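Local structure of DUF72 domain-containing protein (Thermotoga maritima, 1VPQ) at residues Gly87-Val92 against Glu102-Phe107; Phe129-Lys132 against Lys136-Glu139; Ala200-His205 against Glu234-Leu239; Glu209-Phe212 against Glu218-Asp221; Val248-Cys253 against Leu263-Met268. The protein is of unknown function but adopts a TIM-barrel fold of the DUF72 family, with two sulfate ions bound in a polar pocket. All blocks are in the same frame, centred on the assembly; numbering follows the deposited sequence.

How the contacts relate
Contacts 3 and 5 lie deepest: each packs a strand of the parallel barrel on the helix that follows it, with apolar side chains alone. Strands 199-204 and 245-250 are neighbours in the sheet, and the centres of the two contacts are about 11 Å apart. Contacts 1 and 2 lie farther out, where short helix 87-91 and the loop 129-132 meet helices 101-116 and 135-147; contact 1 adds a hydrogen bond to apolar packing, contact 2 to a ring-amide contact. Contact 4 joins two parts of the loop after strand 199-204: an arginine stacks on a tryptophan that a tyrosine meets edge-to-face, and arginine and tyrosine reach sulfates shared with contacts 2 and 3.

Contact 1: residues Gly87-Val92 against Glu102-Phe107; sequences GSVTHV and EDMENF
Helix 87-91 and the first turns of helix 101-116 run roughly antiparallel, their local axes 10.1 Å apart at 141°, with Val89 and Asp103 nearest each other in the backbone. In this TIM-barrel fold the short helix follows strand 80-84, and the longer one completes the crossover to strand 120-126, so the contact joins two pieces of one beta-alpha connection. Two side-chain pairs carry it. The hydroxyl OG of Ser88 gives a hydrogen bond of 2.7 Å to OD2 of Asp103, approaching from above the carboxylate plane and 46° out of it. Ser88 can do this because its OG stands between the backbone N and the carbonyl carbon (chi1 61°), which turns it to the other helix. An alanine in place of Asp103 would probably leave the Ser88 hydroxyl without its acceptor and open a gap beside the Ser88 side chain, while the CB against Val89 would remain. Beside the polar pair, the side chains of Val89 and Met104 cross at about a right angle, and both are buried. Leu144 of helix 135-147 touches both, so a third helix closes over the apolar part, while Tyr140 of that helix hydrogen-bonds the carbonyl of Val89. The Met104 chain is bent at chi2 and chi3, and its sulfur meets both valine branches: SD lies 3.6 Å from CG2 of Val89 and 4.0 Å from CG1 of Val89.

Contact 2: residues Phe129-Lys132 against Lys136-Glu139; sequences FSFK and KNVE. With SO4 (sulfate ion), chain C.
The ring of Phe131 and the side-chain amide of Asn137 meet with their planes 30° apart, the two side chains coming from opposite directions. Phe127 is stacked with the Phe131 ring, and Trp94 meets it edge-to-face. CE1 of Phe131 lies 3.4 Å from CG of Asn137, an oblique approach, while CZ of the same ring reaches CB of Asn137 at 3.7 Å. With CG anti to its own backbone N (chi1 -170°), Phe131 carries its ring outward from the loop to the helix. The amide is fixed by a second tie: ND2 of Asn137 donates to the carbonyl O of Lys132 at 2.6 Å, nearly straight at 175°. The acceptor lies in the amide plane, and the donor comes in the carbonyl plane on a lone pair, which sets the rotation of the amide. A leucine in place of Asn137 would probably leave the Lys132 carbonyl without this donor and the loop less firmly tied to the helix. The backbone N of Phe129 is modelled doubtfully close to O3 of a sulfate, probably from the crystallisation liquor, that Arg157 also binds. The contact closes the turn from strand 120-126 of the barrel into helix 135-147, beside Trp94 of helix 93-96.

Contact 3: residues Ala200-His205 against Glu234-Leu239; sequences AYFRFH and EDVVEL. With SO4 (sulfate ion), chain B.
Val236 and Leu239 of helix 226-240 pack on Phe202 of strand 199-204, which runs nearly antiparallel to the helix at 166°, the local axes 9.9 Å apart. Val236 comes first along the helix. Its CG2 sits 3.6 Å from the centroid of the Phe202 ring and 10° off the ring normal, a CH-pi contact over the middle of one face. With CG1 anti to the backbone N (chi1 168°), CG2 is left anti to the carbonyl carbon of Val236, which aims it at the sheet, and it also reaches the edge of the Phe204 ring, 4.4 Å from CZ of Phe204. One turn on, Leu239 extends the apolar surface: its CD2 touches CZ of Phe202 at 3.6 Å, meeting the ring obliquely. The helix thus covers the outer side of the barrel in the beta-alpha unit of this TIM-barrel fold. Residues alternating with the phenylalanines turn inward, where Arg203 donates from NH1 and NH2 to a sulfate, NH2 at 3.0 Å from O4, and forms salt bridges with Glu155 and Glu54. With no hydrogen bond between the two segments, helix and strand are held here by shape and apolar burial, leaving polar side chains of the strand, such as Arg203, for the barrel interior.

Contact 4: residues Glu209-Phe212 against Glu218-Asp221; sequences ERWF and ERYD. With SO4 (sulfate ion), chain C; SO4 (sulfate ion), chain B.
The guanidinium of Arg219 lies flat on the indole of Trp211, planes 10° apart and centres 4.0 Å apart. The arginine chain passes obliquely over the indole face: CG touches CE3 of Trp211 at 3.3 Å, and CD stands over the six-membered ring, 3.5 Å from its centroid, in a CH-pi contact. Farther out, CZ of Arg219 makes a cation-pi contact over the five-membered ring. The bend at chi3 (-90°) turns the chain so that the flat end follows the indole; NE of Arg219 also makes a weak hydrogen bond to the carbonyl O of Trp211. Tyr220 takes a different attitude. The edge of Trp211 points at the face of the Tyr220 ring in an offset edge-to-face pair, planes 81° apart, with CH2 of Trp211 3.7 Å from CE1 of Tyr220. Arg219 and Tyr220 are the central residues of a type I beta turn from Glu218 to Asp221, so consecutive side chains present one guanidinium and one phenol to the same indole. Both segments belong to the long loop after strand 199-204 of the TIM barrel, at the end of the strands where ligands bind in this fold. Two sulfates, probably from the crystallisation liquor, mark the polar ground beside the stack. NH1 and NH2 of Arg219 make weak bonds to O4 of one, which Arg157 also binds and the backbone N of Phe129 approaches. The hydroxyl OH of Tyr220 donates to O3 of the other, at a modelled distance so short that its length is doubtful; Lys84, Arg203 and Arg157 also bind this ion.

Contact 5: residues Val248-Cys253 against Leu263-Met268; sequences VFFNNC and LQFKKM
Phe265 of helix 257-270 has the largest surface buried in this contact and meets two side chains of strand 245-250, Phe250 and Val248. With Phe265 CG anti to the backbone N (chi1 -163°), the ring is swung from the helix toward the strand. The Phe250 side chain crosses it at about a right angle, and the two rings form an offset edge-to-face pair: the edge of Phe250 is directed at the face of Phe265, with centroids 5.8 Å apart and planes at 63°. The nearest atoms are not ring to ring, however, since CE1 of Phe250 lies 3.9 Å from CB of Phe265, at the root of the side chain. Two residues earlier on the strand, Val248 points the same way. Its CG1 touches CE2 of Phe265 at 4.0 Å, so valine and phenylalanine together receive one ring from the helix. All three residues are buried. This is the last beta-alpha unit of the TIM barrel, and helix 226-240 lies alongside: its Val236 touches Phe265 and its Leu229 touches Phe250. On the strand side, the ring of Phe204 meets that of Phe250 edge-to-face, carrying the aromatic layer across to strand 199-204. No hydrogen bond crosses between the segments, so the fit rests on dispersion and the turned ring pair, consistent with a closing helix held to the sheet by hydrophobic burial.

Contact 1: residues Gly87-Val92 against Glu102-Phe107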
# COMPACT_ATOMS: atom_id res chain seq x y z
N GLY A 87 -8.62 -9.47 -4.88
CA GLY A 87 -9.67 -8.50 -5.21
C GLY A 87 -11.06 -8.88 -4.75
O GLY A 87 -11.87 -8.01 -4.45
N SER A 88 -11.34 -10.17 -4.69
CA SER A 88 -12.61 -10.68 -4.15
C SER A 88 -12.86 -10.23 -2.70
O SER A 88 -13.98 -9.87 -2.32
CB SER A 88 -12.62 -12.20 -4.17
OG SER A 88 -11.57 -12.72 -3.36
N VAL A 89 -11.80 -10.27 -1.91
CA VAL A 89 -11.90 -9.99 -0.48
C VAL A 89 -12.25 -8.52 -0.24
O VAL A 89 -13.08 -8.22 0.61
CB VAL A 89 -10.59 -10.39 0.24
CG1 VAL A 89 -10.55 -9.85 1.68
CG2 VAL A 89 -10.44 -11.92 0.22
N THR A 90 -11.65 -7.63 -1.02
CA THR A 90 -11.85 -6.19 -0.87
C THR A 90 -12.96 -5.55 -1.74
O THR A 90 -13.49 -4.50 -1.36
CB THR A 90 -10.53 -5.45 -1.12
OG1 THR A 90 -9.94 -5.92 -2.34
CG2 THR A 90 -9.58 -5.70 0.04
N HIS A 91 -13.31 -6.16 -2.87
CA HIS A 91 -14.23 -5.53 -3.84
C HIS A 91 -15.51 -6.32 -4.16
O HIS A 91 -16.37 -5.80 -4.88
CB HIS A 91 -13.49 -5.29 -5.17
CG HIS A 91 -12.46 -4.20 -5.11
ND1 HIS A 91 -11.29 -4.33 -4.38
CD2 HIS A 91 -12.42 -2.98 -5.67
CE1 HIS A 91 -10.59 -3.22 -4.49
NE2 HIS A 91 -11.25 -2.38 -5.27
N VAL A 92 -15.65 -7.54 -3.66
CA VAL A 92 -16.71 -8.43 -4.15
C VAL A 92 -17.54 -9.09 -3.04
O VAL A 92 -18.72 -8.83 -2.92
CB VAL A 92 -16.14 -9.54 -5.08
CG1 VAL A 92 -17.25 -10.40 -5.67
CG2 VAL A 92 -15.31 -8.94 -6.20
N GLU A 102 -12.39 -18.88 2.87
CA GLU A 102 -11.77 -19.77 1.89
C GLU A 102 -10.75 -19.01 1.03
O GLU A 102 -9.62 -19.48 0.85
CB GLU A 102 -12.80 -20.48 1.01
CG GLU A 102 -13.97 -21.17 1.76
CD GLU A 102 -13.55 -22.17 2.85
OE1 GLU A 102 -13.11 -23.30 2.53
OE2 GLU A 102 -13.70 -21.83 4.05
N ASP A 103 -11.13 -17.83 0.54
CA ASP A 103 -10.23 -16.98 -0.26
C ASP A 103 -8.92 -16.58 0.45
O ASP A 103 -7.85 -16.58 -0.16
CB ASP A 103 -10.96 -15.72 -0.76
CG ASP A 103 -11.81 -15.97 -2.01
OD1 ASP A 103 -11.79 -17.09 -2.54
OD2 ASP A 103 -12.50 -15.04 -2.46
N MET A 104 -9.01 -16.24 1.74
CA MET A 104 -7.84 -15.81 2.51
C MET A 104 -6.94 -16.96 2.95
O MET A 104 -5.73 -16.79 3.04
CB MET A 104 -8.27 -14.98 3.73
CG MET A 104 -8.83 -13.61 3.37
SD MET A 104 -7.67 -12.59 2.44
CE MET A 104 -6.40 -12.28 3.67
N GLU A 105 -7.54 -18.12 3.23
CA GLU A 105 -6.77 -19.34 3.54
C GLU A 105 -5.98 -19.80 2.32
O GLU A 105 -4.82 -20.19 2.43
CB GLU A 105 -7.71 -20.47 4.00
CG GLU A 105 -8.24 -20.28 5.42
CD GLU A 105 -9.13 -21.42 5.89
OE1 GLU A 105 -9.91 -21.96 5.07
OE2 GLU A 105 -9.04 -21.77 7.09
N ASN A 106 -6.64 -19.75 1.17
CA ASN A 106 -6.01 -20.04 -0.11
C ASN A 106 -4.84 -19.10 -0.37
O ASN A 106 -3.73 -19.53 -0.70
CB ASN A 106 -7.05 -19.89 -1.22
CG ASN A 106 -6.57 -20.40 -2.55
OD1 ASN A 106 -6.39 -19.62 -3.49
ND2 ASN A 106 -6.36 -21.71 -2.64
N PHE A 107 -5.12 -17.81 -0.20
CA PHE A 107 -4.13 -16.73 -0.33
C PHE A 107 -2.98 -16.87 0.65
O PHE A 107 -1.83 -16.61 0.30
CB PHE A 107 -4.84 -15.39 -0.12
CG PHE A 107 -3.91 -14.22 0.10
CD1 PHE A 107 -3.32 -13.57 -0.98
CD2 PHE A 107 -3.67 -13.73 1.38
CE1 PHE A 107 -2.50 -12.48 -0.78
CE2 PHE A 107 -2.85 -12.64 1.59
CZ PHE A 107 -2.26 -12.01 0.51

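Contact 2: residues Phe129-Lys132 against Lys136-Glu139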
# COMPACT_ATOMS: atom_id res chain seq x y z
N PHE A 129 -14.60 2.86 -3.12
CA PHE A 129 -15.51 3.96 -2.77
C PHE A 129 -16.88 3.44 -2.35
O PHE A 129 -17.48 3.96 -1.41
CB PHE A 129 -15.66 4.89 -3.97
CG PHE A 129 -16.37 6.18 -3.66
CD1 PHE A 129 -15.74 7.17 -2.92
CD2 PHE A 129 -17.66 6.41 -4.12
CE1 PHE A 129 -16.39 8.35 -2.64
CE2 PHE A 129 -18.31 7.60 -3.84
CZ PHE A 129 -17.68 8.57 -3.10
N SER A 130 -17.34 2.40 -3.04
CA SER A 130 -18.64 1.75 -2.78
C SER A 130 -18.75 1.04 -1.43
O SER A 130 -19.84 0.75 -0.98
CB SER A 130 -18.94 0.74 -3.87
OG SER A 130 -17.91 -0.23 -3.92
N PHE A 131 -17.62 0.71 -0.81
CA PHE A 131 -17.61 0.14 0.54
C PHE A 131 -17.88 1.26 1.53
O PHE A 131 -17.07 2.17 1.67
CB PHE A 131 -16.24 -0.50 0.82
CG PHE A 131 -16.19 -1.33 2.08
CD1 PHE A 131 -16.94 -2.49 2.21
CD2 PHE A 131 -15.32 -1.00 3.11
CE1 PHE A 131 -16.87 -3.28 3.34
CE2 PHE A 131 -15.23 -1.80 4.25
CZ PHE A 131 -16.02 -2.94 4.36
N LYS A 132 -19.03 1.19 2.20
CA LYS A 132 -19.47 2.23 3.14
C LYS A 132 -19.61 1.71 4.56
O LYS A 132 -19.81 0.52 4.79
CB LYS A 132 -20.83 2.80 2.71
CG LYS A 132 -20.89 3.39 1.31
CD LYS A 132 -22.35 3.63 0.91
CE LYS A 132 -22.47 4.52 -0.33
NZ LYS A 132 -21.40 4.25 -1.35
N LYS A 136 -23.24 -4.23 8.76
CA LYS A 136 -22.91 -5.45 8.00
C LYS A 136 -21.47 -5.46 7.44
O LYS A 136 -20.81 -6.51 7.41
CB LYS A 136 -23.92 -5.67 6.87
N ASN A 137 -20.99 -4.29 7.02
CA ASN A 137 -19.62 -4.14 6.52
C ASN A 137 -18.57 -4.20 7.62
O ASN A 137 -17.45 -4.66 7.38
CB ASN A 137 -19.49 -2.85 5.72
CG ASN A 137 -20.08 -2.97 4.33
OD1 ASN A 137 -20.34 -4.07 3.85
ND2 ASN A 137 -20.28 -1.83 3.68
N VAL A 138 -18.91 -3.73 8.81
CA VAL A 138 -18.05 -3.93 9.99
C VAL A 138 -18.03 -5.41 10.36
O VAL A 138 -16.97 -5.95 10.68
CB VAL A 138 -18.53 -3.11 11.20
CG1 VAL A 138 -17.71 -3.48 12.45
CG2 VAL A 138 -18.42 -1.62 10.93
N GLU A 139 -19.19 -6.05 10.32
CA GLU A 139 -19.26 -7.49 10.52
C GLU A 139 -18.33 -8.18 9.52
O GLU A 139 -17.61 -9.11 9.87
CB GLU A 139 -20.69 -8.01 10.38
CG GLU A 139 -20.85 -9.48 10.78
CD GLU A 139 -22.29 -9.96 10.80
OE1 GLU A 139 -23.19 -9.22 10.33
OE2 GLU A 139 -22.53 -11.09 11.29
S SO4 C . -12.38 3.29 -6.34
O1 SO4 C . -11.45 2.18 -6.53
O2 SO4 C . -13.33 3.36 -7.43
O3 SO4 C . -13.14 3.09 -5.11
O4 SO4 C . -11.65 4.55 -6.26

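Contact 3: residues Ala200-His205 against Glu234-Leu239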
# COMPACT_ATOMS: atom_id res chain seq x y z
N ALA A 200 2.61 1.77 11.68
CA ALA A 200 1.95 2.76 10.82
C ALA A 200 2.13 2.38 9.37
O ALA A 200 3.13 1.77 9.00
CB ALA A 200 2.50 4.15 11.07
N TYR A 201 1.15 2.76 8.55
CA TYR A 201 1.14 2.46 7.13
C TYR A 201 0.58 3.69 6.41
O TYR A 201 -0.55 4.08 6.66
CB TYR A 201 0.27 1.24 6.88
CG TYR A 201 0.50 0.51 5.55
CD1 TYR A 201 0.23 1.13 4.33
CD2 TYR A 201 0.96 -0.80 5.53
CE1 TYR A 201 0.43 0.45 3.12
CE2 TYR A 201 1.16 -1.48 4.35
CZ TYR A 201 0.89 -0.86 3.14
OH TYR A 201 1.09 -1.55 1.96
N PHE A 202 1.37 4.29 5.52
CA PHE A 202 0.92 5.46 4.76
C PHE A 202 0.81 5.13 3.30
O PHE A 202 1.70 4.48 2.75
CB PHE A 202 1.90 6.62 4.89
CG PHE A 202 2.03 7.15 6.27
CD1 PHE A 202 2.73 6.44 7.24
CD2 PHE A 202 1.44 8.36 6.62
CE1 PHE A 202 2.85 6.93 8.54
CE2 PHE A 202 1.56 8.85 7.91
CZ PHE A 202 2.27 8.13 8.87
N ARG A 203 -0.25 5.60 2.66
CA ARG A 203 -0.38 5.50 1.21
C ARG A 203 -0.72 6.85 0.59
O ARG A 203 -1.70 7.47 0.98
CB ARG A 203 -1.42 4.45 0.83
CG ARG A 203 -1.03 3.03 1.25
CD ARG A 203 -1.93 2.01 0.60
NE ARG A 203 -1.56 1.73 -0.79
CZ ARG A 203 -2.42 1.53 -1.79
NH1 ARG A 203 -3.72 1.62 -1.61
NH2 ARG A 203 -1.96 1.26 -3.00
N PHE A 204 0.09 7.30 -0.37
CA PHE A 204 -0.10 8.59 -1.04
C PHE A 204 -0.45 8.37 -2.50
O PHE A 204 0.35 7.86 -3.27
CB PHE A 204 1.17 9.44 -0.93
CG PHE A 204 1.68 9.62 0.48
CD1 PHE A 204 0.81 9.90 1.54
CD2 PHE A 204 3.03 9.53 0.76
CE1 PHE A 204 1.30 10.06 2.84
CE2 PHE A 204 3.53 9.70 2.06
CZ PHE A 204 2.65 9.96 3.09
N HIS A 205 -1.67 8.77 -2.88
CA HIS A 205 -2.20 8.55 -4.23
C HIS A 205 -2.12 9.78 -5.12
O HIS A 205 -2.57 9.75 -6.27
CB HIS A 205 -3.67 8.12 -4.15
CG HIS A 205 -3.91 6.93 -3.29
ND1 HIS A 205 -3.37 5.69 -3.57
CD2 HIS A 205 -4.65 6.77 -2.17
CE1 HIS A 205 -3.75 4.83 -2.65
NE2 HIS A 205 -4.53 5.46 -1.79
N GLU A 234 6.71 15.37 8.24
CA GLU A 234 6.74 15.66 9.68
C GLU A 234 5.74 14.79 10.45
O GLU A 234 6.01 14.39 11.59
CB GLU A 234 6.50 17.16 9.94
N ASP A 235 4.60 14.49 9.83
CA ASP A 235 3.61 13.57 10.41
C ASP A 235 4.14 12.14 10.46
O ASP A 235 4.00 11.47 11.49
CB ASP A 235 2.31 13.60 9.61
CG ASP A 235 1.50 14.86 9.83
OD1 ASP A 235 1.69 15.53 10.87
OD2 ASP A 235 0.65 15.19 8.98
N VAL A 236 4.75 11.68 9.37
CA VAL A 236 5.37 10.34 9.33
C VAL A 236 6.43 10.13 10.42
O VAL A 236 6.50 9.05 11.02
CB VAL A 236 5.99 10.03 7.93
CG1 VAL A 236 6.88 8.79 7.98
CG2 VAL A 236 4.90 9.85 6.89
N VAL A 237 7.27 11.13 10.67
CA VAL A 237 8.30 10.99 11.71
C VAL A 237 7.67 11.05 13.10
O VAL A 237 8.11 10.37 14.02
CB VAL A 237 9.47 12.02 11.60
CG1 VAL A 237 10.10 11.98 10.22
CG2 VAL A 237 9.02 13.45 11.94
N GLU A 238 6.62 11.87 13.24
CA GLU A 238 5.93 12.01 14.52
C GLU A 238 5.27 10.69 14.92
O GLU A 238 5.38 10.26 16.07
CB GLU A 238 4.88 13.13 14.45
N LEU A 239 4.59 10.05 13.97
CA LEU A 239 3.98 8.74 14.21
C LEU A 239 5.03 7.64 14.41
O LEU A 239 4.90 6.81 15.32
CB LEU A 239 3.03 8.36 13.07
CG LEU A 239 1.57 8.85 13.14
CD1 LEU A 239 1.50 10.35 12.97
CD2 LEU A 239 0.70 8.16 12.09
S SO4 B . -5.37 2.07 -4.94
O1 SO4 B . -5.94 2.36 -3.62
O2 SO4 B . -6.39 1.50 -5.81
O3 SO4 B . -4.89 3.32 -5.51
O4 SO4 B . -4.30 1.10 -4.79

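Contact 4: residues Glu209-Phe212 against Glu218-Asp221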
# COMPACT_ATOMS: atom_id res chain seq x y z
N GLU A 209 -7.48 16.37 -9.10
CA GLU A 209 -8.88 16.83 -9.05
C GLU A 209 -9.81 16.14 -10.04
O GLU A 209 -11.03 16.23 -9.91
CB GLU A 209 -8.93 18.33 -9.33
CG GLU A 209 -8.27 19.19 -8.26
CD GLU A 209 -8.17 20.66 -8.66
OE1 GLU A 209 -8.60 21.03 -9.78
OE2 GLU A 209 -7.66 21.45 -7.83
N ARG A 210 -9.22 15.48 -11.04
CA ARG A 210 -9.97 14.75 -12.06
C ARG A 210 -10.10 13.26 -11.70
O ARG A 210 -10.46 12.43 -12.54
CB ARG A 210 -9.26 14.93 -13.41
CG ARG A 210 -10.17 14.81 -14.64
CD ARG A 210 -9.43 15.15 -15.94
N TRP A 211 -9.83 12.95 -10.44
CA TRP A 211 -9.85 11.58 -9.90
C TRP A 211 -11.05 10.74 -10.31
O TRP A 211 -10.89 9.56 -10.57
CB TRP A 211 -9.77 11.66 -8.37
CG TRP A 211 -9.86 10.36 -7.62
CD1 TRP A 211 -11.01 9.75 -7.18
CD2 TRP A 211 -8.78 9.54 -7.16
NE1 TRP A 211 -10.70 8.61 -6.49
CE2 TRP A 211 -9.34 8.45 -6.46
CE3 TRP A 211 -7.38 9.63 -7.27
CZ2 TRP A 211 -8.56 7.44 -5.88
CZ3 TRP A 211 -6.60 8.62 -6.69
CH2 TRP A 211 -7.20 7.54 -6.00
N PHE A 212 -12.24 11.33 -10.34
CA PHE A 212 -13.48 10.57 -10.64
C PHE A 212 -13.79 10.43 -12.15
O PHE A 212 -14.64 9.64 -12.53
CB PHE A 212 -14.69 11.20 -9.93
CG PHE A 212 -14.66 11.05 -8.43
CD1 PHE A 212 -14.95 9.83 -7.85
CD2 PHE A 212 -14.36 12.12 -7.61
CE1 PHE A 212 -14.94 9.68 -6.46
CE2 PHE A 212 -14.33 11.98 -6.24
CZ PHE A 212 -14.62 10.76 -5.66
N GLU A 218 -4.27 7.50 -15.34
CA GLU A 218 -4.35 8.96 -15.51
C GLU A 218 -4.97 9.60 -14.25
O GLU A 218 -4.78 10.78 -13.97
CB GLU A 218 -5.14 9.34 -16.77
CG GLU A 218 -4.48 8.87 -18.08
CD GLU A 218 -5.06 9.53 -19.33
OE1 GLU A 218 -5.82 10.52 -19.18
OE2 GLU A 218 -4.76 9.07 -20.46
N ARG A 219 -5.73 8.79 -13.52
CA ARG A 219 -6.24 9.16 -12.20
C ARG A 219 -5.12 9.53 -11.20
O ARG A 219 -5.30 10.44 -10.37
CB ARG A 219 -7.06 8.00 -11.64
CG ARG A 219 -7.31 8.09 -10.16
CD ARG A 219 -7.80 6.79 -9.60
NE ARG A 219 -9.26 6.70 -9.63
CZ ARG A 219 -9.96 5.81 -8.93
NH1 ARG A 219 -9.34 4.93 -8.15
NH2 ARG A 219 -11.28 5.80 -9.02
N TYR A 220 -4.00 8.82 -11.29
CA TYR A 220 -2.85 9.03 -10.40
C TYR A 220 -1.79 9.98 -10.98
O TYR A 220 -0.68 10.07 -10.46
CB TYR A 220 -2.20 7.68 -10.06
CG TYR A 220 -3.15 6.70 -9.41
CD1 TYR A 220 -3.40 6.73 -8.04
CD2 TYR A 220 -3.78 5.71 -10.17
CE1 TYR A 220 -4.28 5.82 -7.44
CE2 TYR A 220 -4.65 4.80 -9.59
CZ TYR A 220 -4.90 4.85 -8.23
OH TYR A 220 -5.77 3.94 -7.67
N ASP A 221 -2.15 10.69 -12.05
CA ASP A 221 -1.26 11.71 -12.61
C ASP A 221 -1.19 12.92 -11.67
O ASP A 221 -2.04 13.82 -11.72
CB ASP A 221 -1.70 12.14 -14.01
CG ASP A 221 -0.77 13.15 -14.63
OD1 ASP A 221 0.34 13.36 -14.10
OD2 ASP A 221 -1.15 13.74 -15.66
S SO4 C . -12.38 3.29 -6.34
O1 SO4 C . -11.45 2.18 -6.53
O2 SO4 C . -13.33 3.36 -7.43
O3 SO4 C . -13.14 3.09 -5.11
O4 SO4 C . -11.65 4.55 -6.26
S SO4 B . -5.37 2.07 -4.94
O1 SO4 B . -5.94 2.36 -3.62
O2 SO4 B . -6.39 1.50 -5.81
O3 SO4 B . -4.89 3.32 -5.51
O4 SO4 B . -4.30 1.10 -4.79

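Contact 5: residues Val248-Cys253 against Leu263-Met268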
# COMPACT_ATOMS: atom_id res chain seq x y z
N VAL A 248 5.72 3.43 4.16
CA VAL A 248 5.23 4.57 3.41
C VAL A 248 5.35 4.25 1.93
O VAL A 248 6.44 3.97 1.44
CB VAL A 248 6.04 5.84 3.74
CG1 VAL A 248 5.46 7.06 3.05
CG2 VAL A 248 6.11 6.07 5.27
N PHE A 249 4.23 4.27 1.22
CA PHE A 249 4.24 3.98 -0.22
C PHE A 249 3.59 5.10 -1.01
O PHE A 249 2.59 5.66 -0.57
CB PHE A 249 3.51 2.66 -0.51
CG PHE A 249 4.12 1.48 0.19
CD1 PHE A 249 5.18 0.79 -0.37
CD2 PHE A 249 3.64 1.06 1.43
CE1 PHE A 249 5.76 -0.29 0.28
CE2 PHE A 249 4.21 -0.02 2.09
CZ PHE A 249 5.27 -0.70 1.50
N PHE A 250 4.19 5.41 -2.17
CA PHE A 250 3.67 6.41 -3.12
C PHE A 250 3.03 5.71 -4.30
O PHE A 250 3.65 4.84 -4.92
CB PHE A 250 4.79 7.31 -3.65
CG PHE A 250 5.17 8.41 -2.71
CD1 PHE A 250 5.98 8.15 -1.62
CD2 PHE A 250 4.72 9.70 -2.91
CE1 PHE A 250 6.35 9.15 -0.74
CE2 PHE A 250 5.08 10.71 -2.05
CZ PHE A 250 5.90 10.43 -0.95
N ASN A 251 1.81 6.13 -4.63
CA ASN A 251 0.96 5.42 -5.56
C ASN A 251 0.68 6.21 -6.83
O ASN A 251 0.01 5.71 -7.74
CB ASN A 251 -0.36 5.08 -4.86
CG ASN A 251 -1.09 3.91 -5.51
OD1 ASN A 251 -0.46 2.99 -6.04
ND2 ASN A 251 -2.41 3.95 -5.47
N ASN A 252 1.18 7.44 -6.88
CA ASN A 252 1.01 8.32 -8.04
C ASN A 252 2.01 7.96 -9.13
O ASN A 252 2.83 8.77 -9.52
CB ASN A 252 1.14 9.79 -7.64
CG ASN A 252 2.45 10.11 -6.93
OD1 ASN A 252 2.90 9.36 -6.06
ND2 ASN A 252 3.06 11.24 -7.27
N CYS A 253 1.90 6.72 -9.61
CA CYS A 253 2.97 6.08 -10.40
C CYS A 253 2.99 6.47 -11.88
O CYS A 253 3.90 6.08 -12.61
CB CYS A 253 2.89 4.55 -10.26
SG CYS A 253 3.39 3.89 -8.61
N LEU A 263 11.64 9.18 -3.77
CA LEU A 263 13.06 9.53 -3.66
C LEU A 263 13.29 10.86 -2.94
O LEU A 263 14.27 11.01 -2.22
CB LEU A 263 13.70 9.58 -5.05
CG LEU A 263 13.89 8.26 -5.79
CD1 LEU A 263 14.22 8.53 -7.23
CD2 LEU A 263 14.98 7.41 -5.15
N GLN A 264 12.39 11.83 -3.17
CA GLN A 264 12.44 13.11 -2.47
C GLN A 264 12.18 12.89 -0.99
O GLN A 264 12.87 13.43 -0.14
CB GLN A 264 11.40 14.08 -3.02
CG GLN A 264 11.74 14.66 -4.36
CD GLN A 264 10.56 15.40 -4.96
OE1 GLN A 264 9.62 14.80 -5.46
NE2 GLN A 264 10.61 16.72 -4.91
N PHE A 265 11.17 12.08 -0.72
CA PHE A 265 10.79 11.73 0.65
C PHE A 265 11.90 10.96 1.37
O PHE A 265 12.20 11.23 2.53
CB PHE A 265 9.51 10.88 0.62
CG PHE A 265 8.81 10.80 1.93
CD1 PHE A 265 7.93 11.80 2.32
CD2 PHE A 265 9.00 9.72 2.76
CE1 PHE A 265 7.26 11.73 3.51
CE2 PHE A 265 8.35 9.64 3.96
CZ PHE A 265 7.48 10.65 4.34
N LYS A 266 12.50 10.01 0.66
CA LYS A 266 13.59 9.18 1.19
C LYS A 266 14.80 10.04 1.60
O LYS A 266 15.44 9.78 2.62
CB LYS A 266 13.99 8.13 0.15
CG LYS A 266 15.28 7.39 0.41
CD LYS A 266 15.46 6.24 -0.57
CE LYS A 266 16.90 6.09 -1.01
NZ LYS A 266 17.30 7.13 -2.00
N LYS A 267 15.09 11.04 0.78
CA LYS A 267 16.11 12.05 1.06
C LYS A 267 15.83 12.78 2.37
O LYS A 267 16.74 13.01 3.17
CB LYS A 267 16.18 13.05 -0.10
CG LYS A 267 17.21 14.16 0.05
CD LYS A 267 16.67 15.41 0.74
CE LYS A 267 17.72 16.52 0.77
NZ LYS A 267 17.25 17.74 1.46
N MET A 268 14.58 13.16 2.58
CA MET A 268 14.18 13.85 3.81
C MET A 268 14.42 12.97 5.04
O MET A 268 14.91 13.45 6.06
CB MET A 268 12.71 14.27 3.74
CG MET A 268 12.42 15.32 2.70
SD MET A 268 10.68 15.76 2.62
CE MET A 268 10.70 16.86 1.20